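Local coordinates for major exported protein (Pseudomonas aeruginosa, PDB 3HE1) that is an exported Hcp-family protein that probably assembles into rings serving as tube components of the type VI secretion system, at residues 92-95 against 96-99. Numbering follows the deposited sequence.
Sequences ITKV and FDKA
The carboxylate of Asp97 receives the ammonium group of Lys94 over one of its faces: NZ stands 3.0 Å from OD1 and 53° out of the carboxylate plane, forming a hydrogen-bonded salt bridge. CE of Lys94 lies 3.3 Å from Asp97 OD2, so the end of the lysine chain spans both oxygens, and the two side chains cross at about a right angle. At the edge of the Phe96 ring, near its plane, sits the carbonyl carbon of Val95, with CD1 4.2 Å from Val95 C; the Phe96 side chain leaves the backbone away from the strand, and its ring meets Trp120 and, edge-to-face, Tyr133, both of a neighbouring subunit. Bends at chi3 (-56°) and chi4 (-65°) turn the end of the Lys94 chain along the strand toward the next peptide, where NZ also donates to Val95 O at 3.1 Å, tilted from that carbonyl plane. Glu164, on the adjacent strand 162-169, gives this buried ammonium a second carboxylate, and the two acids probably stabilise its positive charge. Asp97 OD1 is held in turn by the hydroxyl of Ser100. Asp97 caps a backbone N at the turn into helix 100-109, and its salt bridge with Lys94 links that turn to the end of strand 86-95. This strand-to-helix turn belongs to the curled antiparallel sheet of the Hcp fold, with Phe96 facing the next subunit of the six-chain assembly.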
loop_
_atom_site.group_PDB
_atom_site.type_symbol
_atom_site.label_atom_id
_atom_site.label_comp_id
_atom_site.label_asym_id
_atom_site.label_seq_id
_atom_site.Cartn_x
_atom_site.Cartn_y
_atom_site.Cartn_z
ATOM N N ILE A 92 21.424 7.803 1.956
ATOM C CA ILE A 92 21.009 8.988 1.220
ATOM C C ILE A 92 20.449 8.621 -0.155
ATOM O O ILE A 92 20.505 7.473 -0.580
ATOM C CB ILE A 92 22.140 10.064 1.133
ATOM C CG1 ILE A 92 23.339 9.566 0.321
ATOM C CG2 ILE A 92 22.606 10.436 2.507
ATOM C CD1 ILE A 92 23.283 9.901 -1.175
ATOM N N THR A 93 19.882 9.605 -0.832
ATOM C CA THR A 93 19.366 9.406 -2.173
ATOM C C THR A 93 19.760 10.617 -2.993
ATOM O O THR A 93 19.707 11.745 -2.505
ATOM C CB THR A 93 17.821 9.232 -2.197
ATOM O OG1 THR A 93 17.454 8.047 -1.481
ATOM C CG2 THR A 93 17.311 9.118 -3.629
ATOM N N LYS A 94 20.170 10.371 -4.232
ATOM C CA LYS A 94 20.555 11.423 -5.153
ATOM C C LYS A 94 19.989 11.072 -6.529
ATOM O O LYS A 94 19.266 10.088 -6.654
ATOM C CB LYS A 94 22.082 11.518 -5.181
ATOM C CG LYS A 94 22.778 10.181 -4.917
ATOM C CD LYS A 94 24.299 10.315 -4.827
ATOM C CE LYS A 94 24.937 10.975 -6.080
ATOM N NZ LYS A 94 24.801 10.190 -7.348
ATOM N N VAL A 95 20.287 11.882 -7.546
ATOM C CA VAL A 95 20.018 11.510 -8.938
ATOM C C VAL A 95 21.344 11.080 -9.605
ATOM O O VAL A 95 22.419 11.316 -9.056
ATOM C CB VAL A 95 19.405 12.686 -9.732
ATOM C CG1 VAL A 95 17.917 12.846 -9.437
ATOM C CG2 VAL A 95 20.145 13.963 -9.414
ATOM N N PHE A 96 21.279 10.442 -10.772
ATOM C CA PHE A 96 22.494 10.050 -11.505
ATOM C C PHE A 96 23.310 11.319 -11.758
ATOM O O PHE A 96 22.735 12.364 -12.072
ATOM C CB PHE A 96 22.154 9.412 -12.871
ATOM C CG PHE A 96 21.599 7.995 -12.806
ATOM C CD1 PHE A 96 20.661 7.627 -11.869
ATOM C CD2 PHE A 96 21.992 7.053 -13.745
ATOM C CE1 PHE A 96 20.152 6.351 -11.846
ATOM C CE2 PHE A 96 21.488 5.772 -13.723
ATOM C CZ PHE A 96 20.567 5.419 -12.770
ATOM N N ASP A 97 24.636 11.239 -11.638
ATOM C CA ASP A 97 25.485 12.431 -11.806
ATOM C C ASP A 97 26.979 12.133 -12.022
ATOM O O ASP A 97 27.364 10.990 -12.259
ATOM C CB ASP A 97 25.307 13.386 -10.620
ATOM C CG ASP A 97 25.819 12.798 -9.311
ATOM O OD1 ASP A 97 26.492 11.738 -9.348
ATOM O OD2 ASP A 97 25.540 13.400 -8.247
ATOM N N LYS A 98 27.809 13.175 -11.934
ATOM C CA LYS A 98 29.252 13.043 -12.120
ATOM C C LYS A 98 29.922 12.148 -11.067
ATOM O O LYS A 98 30.859 11.409 -11.370
ATOM C CB LYS A 98 29.908 14.421 -12.128
ATOM C CG LYS A 98 31.440 14.388 -11.937
ATOM C CD LYS A 98 32.027 15.797 -12.067
ATOM C CE LYS A 98 33.546 15.800 -12.163
ATOM N NZ LYS A 98 34.059 17.174 -12.473
ATOM N N ALA A 99 29.426 12.217 -9.834
ATOM C CA ALA A 99 29.939 11.412 -8.726
ATOM C C ALA A 99 29.599 9.940 -8.879
ATOM O O ALA A 99 30.370 9.081 -8.469
ATOM C CB ALA A 99 29.363 11.932 -7.404
#